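PDB 2YIH: Cel44C from Paenibacillus polymyxa, which hydrolyses the beta-1,4-glucan backbone of xyloglucan, and probably of cellulose, with its glycoside hydrolase family 44 catalytic part. Local coordinates for residues 8-13 against 458-463; 449-454 against 503-508. The protein carries 8 engineered substitutions. One frame throughout, in Å; residues are numbered along the deposited sequence.

Contact 1 (8-13 against 458-463); sequences KTITIK and SAFDAQ
I10 and F460 meet on one face of a parallel strand pair, 9-13 beside 460-463, in the beta domain that accompanies the TIM barrel in family 44 enzymes. CD1 of I10 sits over a face of the F460 ring in a CH-pi contact, 4.0 Å from the centroid, while I10 CG1 comes within 3.6 Å of F460 CD1. F460 CG stands between its own backbone N and carbonyl carbon, chi1 55°, which sets the ring beside I10. A462 CB continues this apolar face, 4.2 Å from I10 CG1, and I12 CD1 reaches the same methyl. Four backbone bonds hold the register: D461 N to K8 O, I10 N to D461 O, Q463 N to I10 O and I12 N to Q463 O. The other face is more polar. Here Q463 runs out extended beside T11, CG anti to the backbone N (173°), and its NE2 lies 3.8 Å from T9 CG2. One shell further out, S433 packs against both I10 and F460, K8 NZ makes a salt bridge with D429, and V505 bonds to the F460 backbone. On the polar face, D461 turns its carboxylate to the next strand, where OD1 is hydrogen-bonded to T504 OG1.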
loop_
_atom_site.group_PDB
_atom_site.type_symbol
_atom_site.label_atom_id
_atom_site.label_comp_id
_atom_site.label_asym_id
_atom_site.label_seq_id
_atom_site.Cartn_x
_atom_site.Cartn_y
_atom_site.Cartn_z
ATOM N N LYS A 8 10.132 -33.575 -11.040
ATOM C CA LYS A 8 10.482 -32.233 -11.587
ATOM C C LYS A 8 11.557 -31.596 -10.682
ATOM O O LYS A 8 11.410 -31.606 -9.455
ATOM C CB LYS A 8 9.213 -31.365 -11.631
ATOM C CG LYS A 8 9.427 -29.925 -12.108
ATOM C CD LYS A 8 8.093 -29.154 -12.168
ATOM C CE LYS A 8 8.310 -27.653 -12.353
ATOM N NZ LYS A 8 9.100 -27.299 -13.580
ATOM N N THR A 9 12.677 -31.160 -11.266
ATOM C CA THR A 9 13.681 -30.383 -10.533
ATOM C C THR A 9 13.705 -28.963 -11.074
ATOM O O THR A 9 13.615 -28.757 -12.278
ATOM C CB THR A 9 15.107 -30.998 -10.669
ATOM O OG1 THR A 9 15.155 -32.211 -9.916
ATOM C CG2 THR A 9 16.175 -30.053 -10.119
ATOM N N ILE A 10 13.819 -27.982 -10.187
ATOM C CA ILE A 10 14.111 -26.634 -10.632
ATOM C C ILE A 10 15.418 -26.205 -9.987
ATOM O O ILE A 10 15.775 -26.708 -8.921
ATOM C CB ILE A 10 12.987 -25.632 -10.299
ATOM C CG1 ILE A 10 12.914 -25.356 -8.822
ATOM C CG2 ILE A 10 11.653 -26.106 -10.857
ATOM C CD1 ILE A 10 12.278 -23.994 -8.547
ATOM N N THR A 11 16.185 -25.357 -10.666
ATOM C CA THR A 11 17.426 -24.895 -10.069
ATOM C C THR A 11 17.295 -23.419 -9.647
ATOM O O THR A 11 16.696 -22.616 -10.353
ATOM C CB THR A 11 18.621 -25.080 -11.019
ATOM O OG1 THR A 11 18.299 -24.503 -12.286
ATOM C CG2 THR A 11 18.883 -26.552 -11.248
ATOM N N ILE A 12 17.840 -23.104 -8.482
ATOM C CA ILE A 12 17.719 -21.762 -7.912
ATOM C C ILE A 12 19.118 -21.303 -7.521
ATOM O O ILE A 12 19.832 -22.024 -6.826
ATOM C CB ILE A 12 16.792 -21.764 -6.701
ATOM C CG1 ILE A 12 15.326 -21.899 -7.176
ATOM C CG2 ILE A 12 16.923 -20.429 -5.910
ATOM C CD1 ILE A 12 14.315 -21.881 -6.037
ATOM N N LYS A 13 19.522 -20.143 -8.047
ATOM C CA LYS A 13 20.877 -19.632 -7.802
ATOM C C LYS A 13 20.756 -18.391 -6.942
ATOM O O LYS A 13 20.053 -17.485 -7.318
ATOM C CB LYS A 13 21.560 -19.262 -9.120
ATOM C CG LYS A 13 21.740 -20.419 -10.113
ATOM N N SER A 458 1.755 -30.370 -8.918
ATOM C CA SER A 458 3.066 -31.026 -8.980
ATOM C C SER A 458 4.105 -30.434 -8.029
ATOM O O SER A 458 4.429 -29.257 -8.142
ATOM C CB SER A 458 3.600 -31.005 -10.420
ATOM O OG SER A 458 2.618 -31.495 -11.341
ATOM N N ALA A 459 4.682 -31.274 -7.165
ATOM C CA ALA A 459 5.830 -30.877 -6.345
ATOM C C ALA A 459 7.008 -30.639 -7.269
ATOM O O ALA A 459 7.025 -31.136 -8.399
ATOM C CB ALA A 459 6.180 -31.965 -5.341
ATOM N N PHE A 460 8.008 -29.911 -6.783
ATOM C CA PHE A 460 9.324 -29.939 -7.416
ATOM C C PHE A 460 10.420 -30.081 -6.372
ATOM O O PHE A 460 10.264 -29.665 -5.220
ATOM C CB PHE A 460 9.577 -28.716 -8.324
ATOM C CG PHE A 460 9.389 -27.372 -7.643
ATOM C CD1 PHE A 460 10.360 -26.862 -6.775
ATOM C CD2 PHE A 460 8.310 -26.569 -7.981
ATOM C CE1 PHE A 460 10.196 -25.605 -6.164
ATOM C CE2 PHE A 460 8.164 -25.303 -7.418
ATOM C CZ PHE A 460 9.090 -24.818 -6.521
ATOM N N ASP A 461 11.574 -30.584 -6.797
ATOM C CA ASP A 461 12.754 -30.553 -5.940
ATOM C C ASP A 461 13.520 -29.292 -6.333
ATOM O O ASP A 461 13.924 -29.153 -7.481
ATOM C CB ASP A 461 13.642 -31.786 -6.196
ATOM C CG ASP A 461 13.108 -33.052 -5.536
ATOM O OD1 ASP A 461 12.116 -32.999 -4.768
ATOM O OD2 ASP A 461 13.662 -34.137 -5.829
ATOM N N ALA A 462 13.685 -28.360 -5.397
ATOM C CA ALA A 462 14.456 -27.147 -5.671
ATOM C C ALA A 462 15.901 -27.423 -5.311
ATOM O O ALA A 462 16.203 -27.729 -4.161
ATOM C CB ALA A 462 13.919 -25.965 -4.836
ATOM N N GLN A 463 16.791 -27.307 -6.296
ATOM C CA GLN A 463 18.213 -27.488 -6.089
ATOM C C GLN A 463 18.818 -26.096 -5.949
ATOM O O GLN A 463 18.837 -25.341 -6.925
ATOM C CB GLN A 463 18.792 -28.178 -7.332
ATOM C CG GLN A 463 20.293 -28.303 -7.371
ATOM C CD GLN A 463 20.752 -29.067 -8.596
ATOM O OE1 GLN A 463 21.896 -28.938 -9.030
ATOM N NE2 GLN A 463 19.843 -29.844 -9.183
#

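Contact 2 (449-454 against 503-508); sequences LVVMNK and YTVPPL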
loop_
_atom_site.group_PDB
_atom_site.type_symbol
_atom_site.label_atom_id
_atom_site.label_comp_id
_atom_site.label_asym_id
_atom_site.label_seq_id
_atom_site.Cartn_x
_atom_site.Cartn_y
_atom_site.Cartn_z
ATOM N N LEU A 449 15.654 -17.173 2.637
ATOM C CA LEU A 449 15.099 -17.479 1.320
ATOM C C LEU A 449 13.618 -17.721 1.477
ATOM O O LEU A 449 13.217 -18.538 2.311
ATOM C CB LEU A 449 15.705 -18.757 0.733
ATOM C CG LEU A 449 17.218 -18.872 0.714
ATOM C CD1 LEU A 449 17.565 -20.246 0.102
ATOM C CD2 LEU A 449 17.883 -17.732 -0.078
ATOM N N VAL A 450 12.803 -17.006 0.714
ATOM C CA VAL A 450 11.353 -17.331 0.656
ATOM C C VAL A 450 11.103 -17.942 -0.714
ATOM O O VAL A 450 11.465 -17.360 -1.749
ATOM C CB VAL A 450 10.465 -16.068 0.916
ATOM C CG1 VAL A 450 8.972 -16.367 0.545
ATOM C CG2 VAL A 450 10.545 -15.662 2.364
ATOM N N VAL A 451 10.613 -19.178 -0.721
ATOM C CA VAL A 451 10.383 -19.908 -1.964
ATOM C C VAL A 451 8.949 -20.460 -2.004
ATOM O O VAL A 451 8.356 -20.813 -0.962
ATOM C CB VAL A 451 11.441 -21.034 -2.161
ATOM C CG1 VAL A 451 11.376 -22.089 -1.033
ATOM C CG2 VAL A 451 11.304 -21.674 -3.558
ATOM N N MET A 452 8.362 -20.488 -3.182
ATOM C CA MET A 452 6.994 -20.992 -3.279
ATOM C C MET A 452 6.758 -21.804 -4.530
ATOM O O MET A 452 7.356 -21.530 -5.572
ATOM C CB MET A 452 5.987 -19.841 -3.180
ATOM C CG MET A 452 6.020 -18.863 -4.368
ATOM S SD MET A 452 5.714 -17.150 -3.882
ATOM C CE MET A 452 7.311 -16.777 -3.105
ATOM N N ASN A 453 5.862 -22.792 -4.417
ATOM C CA ASN A 453 5.386 -23.570 -5.554
ATOM C C ASN A 453 3.938 -23.201 -5.875
ATOM O O ASN A 453 3.029 -23.440 -5.047
ATOM C CB ASN A 453 5.485 -25.070 -5.195
ATOM C CG ASN A 453 5.183 -25.982 -6.381
ATOM O OD1 ASN A 453 4.640 -25.556 -7.392
ATOM N ND2 ASN A 453 5.466 -27.268 -6.208
ATOM N N LYS A 454 3.748 -22.601 -7.057
ATOM C CA LYS A 454 2.443 -22.133 -7.540
ATOM C C LYS A 454 1.675 -23.234 -8.283
ATOM O O LYS A 454 0.504 -23.051 -8.655
ATOM C CB LYS A 454 2.630 -20.937 -8.484
ATOM C CG LYS A 454 3.251 -19.697 -7.816
ATOM C CD LYS A 454 3.533 -18.590 -8.820
ATOM C CE LYS A 454 4.890 -18.771 -9.477
ATOM N NZ LYS A 454 5.092 -17.775 -10.553
ATOM N N TYR A 503 15.713 -29.169 -1.581
ATOM C CA TYR A 503 14.551 -29.227 -0.686
ATOM C C TYR A 503 13.322 -29.386 -1.555
ATOM O O TYR A 503 13.188 -28.709 -2.564
ATOM C CB TYR A 503 14.450 -27.940 0.156
ATOM C CG TYR A 503 13.708 -28.127 1.453
ATOM C CD1 TYR A 503 14.328 -28.700 2.548
ATOM C CD2 TYR A 503 12.342 -27.831 1.551
ATOM C CE1 TYR A 503 13.652 -28.878 3.753
ATOM C CE2 TYR A 503 11.654 -28.012 2.739
ATOM C CZ TYR A 503 12.307 -28.522 3.844
ATOM O OH TYR A 503 11.643 -28.716 5.050
ATOM N N THR A 504 12.416 -30.287 -1.179
ATOM C CA THR A 504 11.234 -30.516 -1.998
ATOM C C THR A 504 10.180 -29.480 -1.592
ATOM O O THR A 504 9.887 -29.334 -0.416
ATOM C CB THR A 504 10.680 -31.950 -1.783
ATOM O OG1 THR A 504 11.710 -32.912 -2.122
ATOM C CG2 THR A 504 9.449 -32.201 -2.656
ATOM N N VAL A 505 9.574 -28.833 -2.580
ATOM C CA VAL A 505 8.446 -27.920 -2.326
ATOM C C VAL A 505 7.172 -28.538 -2.907
ATOM O O VAL A 505 7.014 -28.649 -4.102
ATOM C CB VAL A 505 8.705 -26.531 -2.946
ATOM C CG1 VAL A 505 7.627 -25.529 -2.466
ATOM C CG2 VAL A 505 10.130 -26.035 -2.558
ATOM N N PRO A 506 6.253 -28.968 -2.041
ATOM C CA PRO A 506 4.993 -29.541 -2.527
ATOM C C PRO A 506 4.166 -28.489 -3.262
ATOM O O PRO A 506 4.465 -27.290 -3.142
ATOM C CB PRO A 506 4.266 -29.937 -1.220
ATOM C CG PRO A 506 5.328 -30.103 -0.246
ATOM C CD PRO A 506 6.352 -29.032 -0.583
ATOM N N PRO A 507 3.125 -28.911 -3.989
ATOM C CA PRO A 507 2.267 -27.940 -4.662
ATOM C C PRO A 507 1.668 -26.965 -3.634
ATOM O O PRO A 507 1.435 -27.336 -2.472
ATOM C CB PRO A 507 1.129 -28.818 -5.214
ATOM C CG PRO A 507 1.688 -30.206 -5.232
ATOM C CD PRO A 507 2.563 -30.277 -4.068
ATOM N N LEU A 508 1.388 -25.741 -4.082
ATOM C CA LEU A 508 0.670 -24.764 -3.246
ATOM C C LEU A 508 1.285 -24.659 -1.853
ATOM O O LEU A 508 0.581 -24.709 -0.851
ATOM C CB LEU A 508 -0.815 -25.141 -3.174
ATOM C CG LEU A 508 -1.451 -25.222 -4.578
ATOM C CD1 LEU A 508 -2.921 -25.717 -4.556
ATOM C CD2 LEU A 508 -1.356 -23.897 -5.333
#
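From V451 to K454, the first segment faces V505 to L508 without pairing with it as a strand neighbour. The axes of 449-453 and 503-505 come no closer than 8.2 Å and their directions differ by 49°, so side chains rather than backbone ladders fill most of the gap, as where a strongly curved sheet brings its own strands face to face. The backbones draw together only at the far end: P506 and P507 both take polyproline II angles, L508 takes a left-handed helical conformation, and its CA arrives 5.3 Å from that of K454.

N453 carries the contact. Its CG is anti to the backbone N (chi1 -173°), and from there ND2 donates to V505 O at 3.0 Å, with a fairly straight N-H...O angle of 161°. The carbonyl oxygen lies close to the amide plane of N453, whereas the donor stands above the carbonyl plane of V505. The same ND2 also bonds S458 O, and OD1 accepts from S455 N, so the buried amide is tied to three backbone groups and its flip state is fixed. Its CB packs against V505 CG1 at 3.5 Å and sits 3.2 Å from P506 O, a close approach. Behind it, the two valines touch lightly, V451 CG1 to V505 CG2 at 4.4 Å. At the turn, L508 CD2 passes 3.9 Å from K454 O.

F460 of strand 460-467 packs against both N453 and V505. Strand 509-516, reached directly after L508, lies alongside 446-453 and sends I513 against V451. On the barrel side, M452 rests on T374 and D375 of helix 367-382, while K454 and L508 both meet M310 of helix 303-311.

Overall arrangement
The chain begins in the beta domain with strand 9-22, leaves to build the eight-stranded barrel, and returns at 421-427, which pairs with that first strand. Contact 1, its ends 445 residues apart, spans the whole excursion and sets 460-463 on the other side of the first strand from 421-427. Contact 2 closes a shorter loop of 48 residues made without any helix, joining 449-454 to 503-508. The two cross along the chain, since 449-454 precedes 458-463 and 503-508 follows it. Their centres lie 8 Å apart. Together they tie the N-terminal strand to the C-terminal part of the beta domain, with 460-467 running between 9-22 and the edge strand 500-505.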